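Local structure of putative laminarinase (Phanerochaete chrysosporium, 2W39) at residues E21-P26 / V31-Q36; V86-H91 / F201-G206; S126-T131 / G185-E190. The protein probably hydrolyses beta-glucans such as laminarin and lichenin, as an extracellular glycoside hydrolase of family 16 with a beta-sandwich fold. All blocks are in the same frame, centred on the assembly; numbering follows the deposited sequence. Where two conformers were deposited one is given.

Contact 1 of 3, residues E21-P26 / V31-Q36; sequences EAIADP and VNYVDQ
Asp25 leans on Val31 and Tyr33 while three groups outside this contact grip its OD2: the backbone N of Gly29 and the hydroxyls of Thr27 and Thr252. With CG anti to the backbone N (chi1 -177°), the carboxylate comes up to the CE2 edge of the tyrosine ring, the two planes 82° apart. Asp25 CB meets Val31 CG1 at 3.5 Å, and Asp25 OD1 lies near the ring plane, 3.6 Å from Tyr33 CE2. Ile23 O approaches the same edge, 3.6 Å from Tyr33 CD2, so two oxygens line this rim. Val31 CG2, from the same strand, lies over one ring face, offset toward the rim. Nearer the start of 21-26, Ala22 CA makes a CA-H...O contact with Tyr33 O at 3.4 Å.

One water donates to Ile23 O at 2.7 Å and accepts from Tyr33 N; another accepts from Asp25 N and donates to Val31 O; a third joins Asp25 OD1 to Tyr33 OH. Water thus stands in for direct hydrogen bonds between the two segments.

The carboxylates of Glu21 and Asp35 find partners elsewhere: Glu21 in a salt bridge with Arg73, Asp35 at the N-cap of helix 36-41 and bonded to Thr38 OG1. Pro26 touches a bound glucose, which places this loop beside the sugar site. Strand 31-33 runs parallel to strand 69-76, strand 18-20 joins the latter antiparallel, and Val31 and Tyr33 pack on Thr252 of strand 246-253.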
loop_
_atom_site.group_PDB
_atom_site.type_symbol
_atom_site.label_atom_id
_atom_site.label_comp_id
_atom_site.label_asym_id
_atom_site.label_seq_id
_atom_site.Cartn_x
_atom_site.Cartn_y
_atom_site.Cartn_z
ATOM N N GLU A 21 -4.367 -13.262 5.070
ATOM C CA GLU A 21 -3.946 -14.237 4.076
ATOM C C GLU A 21 -2.707 -14.961 4.587
ATOM O O GLU A 21 -1.619 -14.380 4.645
ATOM C CB GLU A 21 -3.644 -13.539 2.764
ATOM C CG GLU A 21 -4.820 -12.784 2.151
ATOM C CD GLU A 21 -4.461 -12.311 0.767
ATOM O OE1 GLU A 21 -3.997 -11.160 0.621
ATOM O OE2 GLU A 21 -4.636 -13.123 -0.180
ATOM N N ALA A 22 -2.874 -16.234 4.948
ATOM C CA ALA A 22 -1.758 -17.050 5.405
ATOM C C ALA A 22 -1.239 -17.790 4.183
ATOM O O ALA A 22 -1.553 -18.963 3.946
ATOM C CB ALA A 22 -2.219 -18.001 6.485
ATOM N N ILE A 23 -0.437 -17.084 3.399
ATOM C CA ILE A 23 0.014 -17.551 2.096
ATOM C C ILE A 23 1.516 -17.434 2.009
ATOM O O ILE A 23 2.121 -16.575 2.656
ATOM C CB ILE A 23 -0.653 -16.757 0.928
ATOM C CG1 ILE A 23 -0.290 -15.255 0.967
ATOM C CG2 ILE A 23 -2.158 -16.969 0.935
ATOM C CD1 ILE A 23 -0.775 -14.468 -0.234
ATOM N N ALA A 24 2.129 -18.305 1.209
ATOM C CA ALA A 24 3.504 -18.082 0.780
ATOM C C ALA A 24 3.557 -16.733 0.083
ATOM O O ALA A 24 2.693 -16.411 -0.736
ATOM C CB ALA A 24 3.958 -19.191 -0.154
ATOM N N ASP A 25 4.564 -15.929 0.393
ATOM C CA ASP A 25 4.600 -14.579 -0.150
ATOM C C ASP A 25 4.773 -14.622 -1.675
ATOM O O ASP A 25 5.781 -15.138 -2.179
ATOM C CB ASP A 25 5.747 -13.780 0.463
ATOM C CG ASP A 25 5.762 -12.346 -0.018
ATOM O OD1 ASP A 25 4.682 -11.907 -0.479
ATOM O OD2 ASP A 25 6.838 -11.690 0.029
ATOM N N PRO A 26 3.817 -14.061 -2.443
ATOM C CA PRO A 26 4.010 -14.013 -3.896
ATOM C C PRO A 26 5.280 -13.254 -4.309
ATOM O O PRO A 26 5.825 -13.523 -5.382
ATOM C CB PRO A 26 2.740 -13.312 -4.388
ATOM C CG PRO A 26 1.730 -13.589 -3.328
ATOM C CD PRO A 26 2.498 -13.520 -2.053
ATOM N N VAL A 31 9.435 -13.672 4.990
ATOM C CA VAL A 31 8.230 -13.377 5.758
ATOM C C VAL A 31 7.459 -14.652 5.992
ATOM O O VAL A 31 7.450 -15.558 5.156
ATOM C CB VAL A 31 7.338 -12.330 5.011
ATOM C CG1 VAL A 31 6.681 -12.915 3.744
ATOM C CG2 VAL A 31 6.267 -11.763 5.944
ATOM N N ASN A 32 6.795 -14.719 7.140
ATOM C CA ASN A 32 5.829 -15.765 7.432
ATOM C C ASN A 32 4.490 -15.084 7.686
ATOM O O ASN A 32 4.282 -14.508 8.766
ATOM C CB ASN A 32 6.263 -16.592 8.639
ATOM C CG ASN A 32 5.348 -17.766 8.876
ATOM O OD1 ASN A 32 5.122 -18.575 7.986
ATOM N ND2 ASN A 32 4.804 -17.856 10.074
ATOM N N TYR A 33 3.617 -15.105 6.687
ATOM C CA TYR A 33 2.313 -14.473 6.811
ATOM C C TYR A 33 1.389 -15.385 7.607
ATOM O O TYR A 33 1.090 -16.501 7.188
ATOM C CB TYR A 33 1.741 -14.236 5.428
ATOM C CG TYR A 33 2.230 -12.999 4.712
ATOM C CD1 TYR A 33 2.360 -11.772 5.373
ATOM C CD2 TYR A 33 2.482 -13.034 3.332
ATOM C CE1 TYR A 33 2.757 -10.617 4.677
ATOM C CE2 TYR A 33 2.867 -11.885 2.642
ATOM C CZ TYR A 33 2.970 -10.679 3.313
ATOM O OH TYR A 33 3.306 -9.511 2.665
ATOM N N VAL A 34 0.940 -14.893 8.756
ATOM C CA VAL A 34 0.120 -15.684 9.667
ATOM C C VAL A 34 -1.356 -15.402 9.482
ATOM O O VAL A 34 -1.746 -14.355 8.968
ATOM C CB VAL A 34 0.553 -15.476 11.133
ATOM C CG1 VAL A 34 2.015 -15.906 11.313
ATOM C CG2 VAL A 34 0.337 -14.038 11.587
ATOM N N ASP A 35 -2.188 -16.358 9.877
ATOM C CA ASP A 35 -3.623 -16.170 9.812
ATOM C C ASP A 35 -4.127 -15.253 10.929
ATOM O O ASP A 35 -3.365 -14.801 11.779
ATOM C CB ASP A 35 -4.383 -17.519 9.738
ATOM C CG ASP A 35 -4.555 -18.211 11.065
ATOM O OD1 ASP A 35 -5.315 -19.204 11.069
ATOM O OD2 ASP A 35 -3.945 -17.826 12.074
ATOM N N GLN A 36 -5.418 -14.963 10.909
ATOM C CA GLN A 36 -5.963 -14.004 11.837
ATOM C C GLN A 36 -5.833 -14.444 13.298
ATOM O O GLN A 36 -5.437 -13.650 14.151
ATOM C CB GLN A 36 -7.415 -13.771 11.475
ATOM C CG GLN A 36 -8.088 -12.748 12.292
ATOM C CD GLN A 36 -9.199 -12.087 11.495
ATOM O OE1 GLN A 36 -9.075 -11.835 10.282
ATOM N NE2 GLN A 36 -10.293 -11.810 12.168
HETATM O O HOH W 1 -1.315 -12.589 6.891
HETATM O O HOH W 2 4.244 -16.663 4.367
HETATM O O HOH W 3 3.180 -9.753 0.008
HETATM O O HOH W 4 6.376 -16.752 2.491
#

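Contact 2 of 3, residues V86-H91 / F201-G206; sequences VFDVRH and FPRNAG
Asp88 and Arg203 are joined by a salt bridge in which both terminal nitrogens of the guanidinium converge on one oxygen: Arg203 NH2 lies 2.8 Å and Arg203 NH1 2.9 Å from Asp88 OD1. That oxygen sits 5° out of the guanidinium plane, whereas the carboxylate plane is turned 32° from it. NH2 arrives nearly in line with the C-O bond, NH1 on the syn side. The arginine chain bends at chi2 and chi3, which brings its NH1/NH2 end to the aspartate.

One weak hydrogen bond to a neutral acceptor crosses here, Arg203 NH2 to Val89 O, 2.9 Å with an N-H...O angle of 129°. NE bonds to Gly183 O, so all three guanidinium nitrogens have acceptors, which should hold its plane fixed.

Arg203 also makes a cation-pi contact with Trp186, while Arg90, whose NE is 5.9 Å from Arg203 NH2, has its own salt bridge to Asp290.

Arg203 occupies a type I turn, Pro202 to Ala205, that ends strand 195-202; across from it the chain turns a corner at Arg90, where Arg90 and His91 both face Asp290 in a classic beta bulge, leaving strand 83-89 beside its antiparallel neighbour 288-297 in one sheet of the beta sandwich.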
loop_
_atom_site.group_PDB
_atom_site.type_symbol
_atom_site.label_atom_id
_atom_site.label_comp_id
_atom_site.label_asym_id
_atom_site.label_seq_id
_atom_site.Cartn_x
_atom_site.Cartn_y
_atom_site.Cartn_z
ATOM N N VAL A 86 -10.250 5.679 1.081
ATOM C CA VAL A 86 -9.518 6.686 1.844
ATOM C C VAL A 86 -8.879 6.020 3.055
ATOM O O VAL A 86 -9.572 5.393 3.859
ATOM C CB VAL A 86 -10.433 7.840 2.316
ATOM C CG1 VAL A 86 -9.603 8.909 3.020
ATOM C CG2 VAL A 86 -11.193 8.436 1.121
ATOM N N PHE A 87 -7.570 6.194 3.194
ATOM C CA PHE A 87 -6.751 5.585 4.240
ATOM C C PHE A 87 -6.208 6.691 5.134
ATOM O O PHE A 87 -5.454 7.541 4.665
ATOM C CB PHE A 87 -5.553 4.813 3.628
ATOM C CG PHE A 87 -5.930 3.708 2.665
ATOM C CD1 PHE A 87 -5.831 2.374 3.046
ATOM C CD2 PHE A 87 -6.365 4.003 1.381
ATOM C CE1 PHE A 87 -6.168 1.351 2.150
ATOM C CE2 PHE A 87 -6.716 2.977 0.485
ATOM C CZ PHE A 87 -6.630 1.658 0.870
ATOM N N ASP A 88 -6.607 6.676 6.402
ATOM C CA ASP A 88 -6.117 7.639 7.401
ATOM C C ASP A 88 -5.048 6.893 8.192
ATOM O O ASP A 88 -5.376 6.020 9.002
ATOM C CB ASP A 88 -7.272 8.134 8.282
ATOM C CG ASP A 88 -6.848 9.153 9.312
ATOM O OD1 ASP A 88 -5.648 9.421 9.458
ATOM O OD2 ASP A 88 -7.746 9.679 9.995
ATOM N N VAL A 89 -3.783 7.199 7.909
ATOM C CA VAL A 89 -2.661 6.375 8.358
ATOM C C VAL A 89 -1.757 7.191 9.280
ATOM O O VAL A 89 -1.179 8.192 8.866
ATOM C CB VAL A 89 -1.839 5.876 7.160
ATOM C CG1 VAL A 89 -0.682 5.012 7.650
ATOM C CG2 VAL A 89 -2.723 5.091 6.165
ATOM N N ARG A 90 -1.652 6.759 10.531
ATOM C CA ARG A 90 -0.806 7.428 11.524
ATOM C C ARG A 90 0.670 7.048 11.355
ATOM O O ARG A 90 1.550 7.856 11.647
ATOM C CB ARG A 90 -1.261 7.092 12.950
ATOM C CG ARG A 90 -2.709 7.477 13.223
ATOM C CD ARG A 90 -3.008 7.351 14.722
ATOM N NE ARG A 90 -4.419 7.565 15.054
ATOM C CZ ARG A 90 -5.302 6.603 15.294
ATOM N NH1 ARG A 90 -4.972 5.323 15.203
ATOM N NH2 ARG A 90 -6.546 6.932 15.618
ATOM N N HIS A 91 0.937 5.806 10.944
ATOM C CA HIS A 91 2.289 5.256 10.915
ATOM C C HIS A 91 2.309 4.144 9.874
ATOM O O HIS A 91 1.339 3.390 9.752
ATOM C CB HIS A 91 2.635 4.682 12.295
ATOM C CG HIS A 91 4.092 4.407 12.526
ATOM N ND1 HIS A 91 4.698 3.215 12.177
ATOM C CD2 HIS A 91 5.049 5.154 13.129
ATOM C CE1 HIS A 91 5.966 3.245 12.561
ATOM N NE2 HIS A 91 6.204 4.412 13.134
ATOM N N PHE A 201 -2.118 13.574 1.247
ATOM C CA PHE A 201 -2.079 14.780 2.083
ATOM C C PHE A 201 -1.377 14.468 3.389
ATOM O O PHE A 201 -1.811 13.594 4.122
ATOM C CB PHE A 201 -3.484 15.313 2.369
ATOM C CG PHE A 201 -4.151 15.851 1.148
ATOM C CD1 PHE A 201 -4.991 15.051 0.391
ATOM C CD2 PHE A 201 -3.881 17.141 0.709
ATOM C CE1 PHE A 201 -5.569 15.537 -0.781
ATOM C CE2 PHE A 201 -4.460 17.625 -0.442
ATOM C CZ PHE A 201 -5.299 16.824 -1.188
ATOM N N PRO A 202 -0.271 15.177 3.677
ATOM C CA PRO A 202 0.412 15.099 4.973
ATOM C C PRO A 202 -0.516 15.365 6.158
ATOM O O PRO A 202 -1.481 16.136 6.040
ATOM C CB PRO A 202 1.464 16.211 4.864
ATOM C CG PRO A 202 1.777 16.259 3.386
ATOM C CD PRO A 202 0.431 16.082 2.745
ATOM N N ARG A 203 -0.207 14.753 7.299
ATOM C CA ARG A 203 -0.998 14.954 8.507
ATOM C C ARG A 203 -1.203 16.425 8.857
ATOM O O ARG A 203 -2.281 16.815 9.339
ATOM C CB ARG A 203 -0.295 14.267 9.675
ATOM C CG ARG A 203 -1.013 14.391 11.012
ATOM C CD ARG A 203 -2.369 13.696 11.019
ATOM N NE ARG A 203 -2.237 12.287 10.629
ATOM C CZ ARG A 203 -3.241 11.463 10.363
ATOM N NH1 ARG A 203 -4.508 11.853 10.431
ATOM N NH2 ARG A 203 -2.972 10.208 10.026
ATOM N N ASN A 204 -0.155 17.222 8.634
ATOM C CA ASN A 204 -0.176 18.632 9.002
ATOM C C ASN A 204 -0.570 19.548 7.857
ATOM O O ASN A 204 -0.468 20.777 7.975
ATOM C CB ASN A 204 1.181 19.037 9.588
ATOM C CG ASN A 204 2.293 19.010 8.554
ATOM O OD1 ASN A 204 2.264 18.213 7.611
ATOM N ND2 ASN A 204 3.274 19.902 8.708
ATOM N N ALA A 205 -1.078 18.978 6.762
ATOM C CA ALA A 205 -1.479 19.783 5.614
ATOM C C ALA A 205 -2.522 20.823 5.972
ATOM O O ALA A 205 -3.534 20.496 6.596
ATOM C CB ALA A 205 -2.042 18.893 4.508
ATOM N N GLY A 206 -2.307 22.060 5.544
ATOM C CA GLY A 206 -3.308 23.107 5.746
ATOM C C GLY A 206 -4.463 22.997 4.769
ATOM O O GLY A 206 -5.548 23.540 5.017
#

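Contact 3 of 3, residues S126-T131 / G185-E190; sequences SPNAMT and GWYAME
Tyr187 and Asn128 reach toward each other from opposite directions, and the phenol oxygen ends up beside the asparagine side chain. Tyr187 OH is 3.1 Å from Asn128 CB and 3.2 Å from Asn128 CG. The amide plane is tilted 59° from the ring plane, with Asn128 ND2 set obliquely 3.3 Å from Tyr187 CE2. Although Asn128 ND2 also lies 3.2 Å from Tyr187 OH, the angle is too poor for a hydrogen bond. The asparagine holds CG anti to its own backbone nitrogen (chi1 -171°), which points the side chain at the facing sheet, where it meets the phenol oxygen. Met130, two residues on and already in strand 129-133, brings SD up to the ring edge, near its plane, at 4.5 Å from Tyr187 CE2.

The two backbones stay apart, Met130 and Met189 being the closest CA pair at 10.0 Å. That spacing fits facing layers of a beta sandwich: strand 129-133 lies in one sheet and strand 185-191 in the other.

A leucine in place of Tyr187 would probably leave Ser174 O without its hydroxyl partner and open a gap beside the Asn128 side chain.

The polar atoms in this buried place are satisfied elsewhere. Tyr187 OH bonds to Ser174 O, Asn128 OD1 to Glu120 N, and Asn128 ND2 to Ile118 O. Asn128 is therefore tied to the backbone of strand 115-120, which carries the pocket residue Glu120, and it meets the tyrosine by van der Waals packing, not through a bond; the apolar part of the contact is Met130 SD against the ring edge.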
loop_
_atom_site.group_PDB
_atom_site.type_symbol
_atom_site.label_atom_id
_atom_site.label_comp_id
_atom_site.label_asym_id
_atom_site.label_seq_id
_atom_site.Cartn_x
_atom_site.Cartn_y
_atom_site.Cartn_z
ATOM N N SER A 126 12.075 6.987 0.668
ATOM C CA SER A 126 11.112 7.975 0.173
ATOM C C SER A 126 11.503 8.392 -1.245
ATOM O O SER A 126 12.667 8.246 -1.634
ATOM C CB SER A 126 11.093 9.215 1.077
ATOM O OG SER A 126 10.453 8.950 2.311
ATOM N N PRO A 127 10.549 8.915 -2.026
ATOM C CA PRO A 127 9.123 9.089 -1.777
ATOM C C PRO A 127 8.285 7.848 -2.073
ATOM O O PRO A 127 8.766 6.833 -2.583
ATOM C CB PRO A 127 8.758 10.197 -2.757
ATOM C CG PRO A 127 9.607 9.894 -3.944
ATOM C CD PRO A 127 10.918 9.410 -3.371
ATOM N N ASN A 128 7.004 7.963 -1.752
ATOM C CA ASN A 128 6.023 6.944 -2.077
ATOM C C ASN A 128 5.926 6.763 -3.589
ATOM O O ASN A 128 6.075 7.720 -4.347
ATOM C CB ASN A 128 4.653 7.373 -1.556
ATOM C CG ASN A 128 3.632 6.271 -1.675
ATOM O OD1 ASN A 128 3.857 5.179 -1.176
ATOM N ND2 ASN A 128 2.524 6.539 -2.362
ATOM N N ALA A 129 5.642 5.532 -3.985
ATOM C CA ALA A 129 5.361 5.201 -5.384
ATOM C C ALA A 129 3.911 4.734 -5.500
ATOM O O ALA A 129 3.459 3.916 -4.693
ATOM C CB ALA A 129 6.309 4.115 -5.882
ATOM N N MET A 130 3.225 5.213 -6.538
ATOM C CA MET A 130 1.854 4.833 -6.870
ATOM C C MET A 130 1.920 4.280 -8.289
ATOM O O MET A 130 2.448 4.939 -9.187
ATOM C CB MET A 130 0.948 6.053 -6.783
ATOM C CG MET A 130 0.871 6.567 -5.328
ATOM S SD MET A 130 0.862 8.367 -5.140
ATOM C CE MET A 130 2.523 8.759 -5.736
ATOM N N THR A 131 1.422 3.058 -8.489
ATOM C CA THR A 131 1.757 2.290 -9.690
ATOM C C THR A 131 0.577 1.443 -10.115
ATOM O O THR A 131 -0.107 0.846 -9.272
ATOM C CB THR A 131 2.951 1.361 -9.380
ATOM O OG1 THR A 131 4.016 2.122 -8.802
ATOM C CG2 THR A 131 3.469 0.676 -10.617
ATOM N N GLY A 185 -0.555 10.666 7.494
ATOM C CA GLY A 185 -1.405 11.464 6.624
ATOM C C GLY A 185 -2.472 10.611 5.992
ATOM O O GLY A 185 -2.776 9.515 6.467
ATOM N N TRP A 186 -3.052 11.143 4.923
ATOM C CA TRP A 186 -4.176 10.506 4.251
ATOM C C TRP A 186 -3.791 10.168 2.829
ATOM O O TRP A 186 -3.188 10.982 2.103
ATOM C CB TRP A 186 -5.390 11.428 4.194
ATOM C CG TRP A 186 -5.971 11.787 5.521
ATOM C CD1 TRP A 186 -6.994 11.135 6.161
ATOM C CD2 TRP A 186 -5.603 12.891 6.353
ATOM N NE1 TRP A 186 -7.282 11.771 7.342
ATOM C CE2 TRP A 186 -6.445 12.848 7.488
ATOM C CE3 TRP A 186 -4.635 13.909 6.256
ATOM C CZ2 TRP A 186 -6.371 13.797 8.519
ATOM C CZ3 TRP A 186 -4.572 14.867 7.283
ATOM C CH2 TRP A 186 -5.436 14.794 8.402
ATOM N N TYR A 187 -4.128 8.952 2.421
ATOM C CA TYR A 187 -4.068 8.538 1.014
ATOM C C TYR A 187 -5.480 8.279 0.552
ATOM O O TYR A 187 -6.235 7.558 1.222
ATOM C CB TYR A 187 -3.224 7.276 0.848
ATOM C CG TYR A 187 -1.748 7.582 0.694
ATOM C CD1 TYR A 187 -0.881 7.594 1.790
ATOM C CD2 TYR A 187 -1.228 7.879 -0.570
ATOM C CE1 TYR A 187 0.483 7.882 1.613
ATOM C CE2 TYR A 187 0.114 8.192 -0.741
ATOM C CZ TYR A 187 0.954 8.187 0.353
ATOM O OH TYR A 187 2.267 8.513 0.128
ATOM N N ALA A 188 -5.843 8.825 -0.607
ATOM C CA ALA A 188 -7.162 8.577 -1.198
ATOM C C ALA A 188 -6.960 8.141 -2.637
ATOM O O ALA A 188 -6.104 8.673 -3.349
ATOM C CB ALA A 188 -8.025 9.823 -1.129
ATOM N N MET A 189 -7.759 7.176 -3.075
ATOM C CA MET A 189 -7.673 6.673 -4.444
ATOM C C MET A 189 -9.076 6.652 -5.013
ATOM O O MET A 189 -9.970 6.056 -4.401
ATOM C CB MET A 189 -7.026 5.280 -4.445
ATOM C CG MET A 189 -6.710 4.673 -5.813
ATOM S SD MET A 189 -8.159 4.117 -6.749
ATOM C CE MET A 189 -8.766 2.803 -5.702
ATOM N N GLU A 190 -9.271 7.330 -6.147
ATOM C CA GLU A 190 -10.511 7.276 -6.907
ATOM C C GLU A 190 -10.283 6.478 -8.177
ATOM O O GLU A 190 -9.378 6.778 -8.958
ATOM C CB GLU A 190 -11.003 8.690 -7.254
ATOM C CG GLU A 190 -12.270 8.677 -8.119
ATOM C CD GLU A 190 -12.760 10.044 -8.537
ATOM O OE1 GLU A 190 -12.000 11.018 -8.403
ATOM O OE2 GLU A 190 -13.914 10.124 -9.032
#

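In the fold
From the N terminus, contact 1 comes first and closes a short loop: only four residues separate 21-26 from 31-36. It is complete before the others begin, in series with both. Contact 2 then spans 109 residues between 86-91 and 201-206, and contact 3, between 126-131 and 185-190, is nested inside that loop. The latter two touch, with centres about 10 Å apart, because strand 185-191 has strands 83-89 and 195-202 as its neighbours; contact 2 bridges their ends, and contact 3 links the same sheet to the facing one. Contact 1 reaches that facing sheet through strand 31-33, but its centre is about 24 Å from that of contact 3.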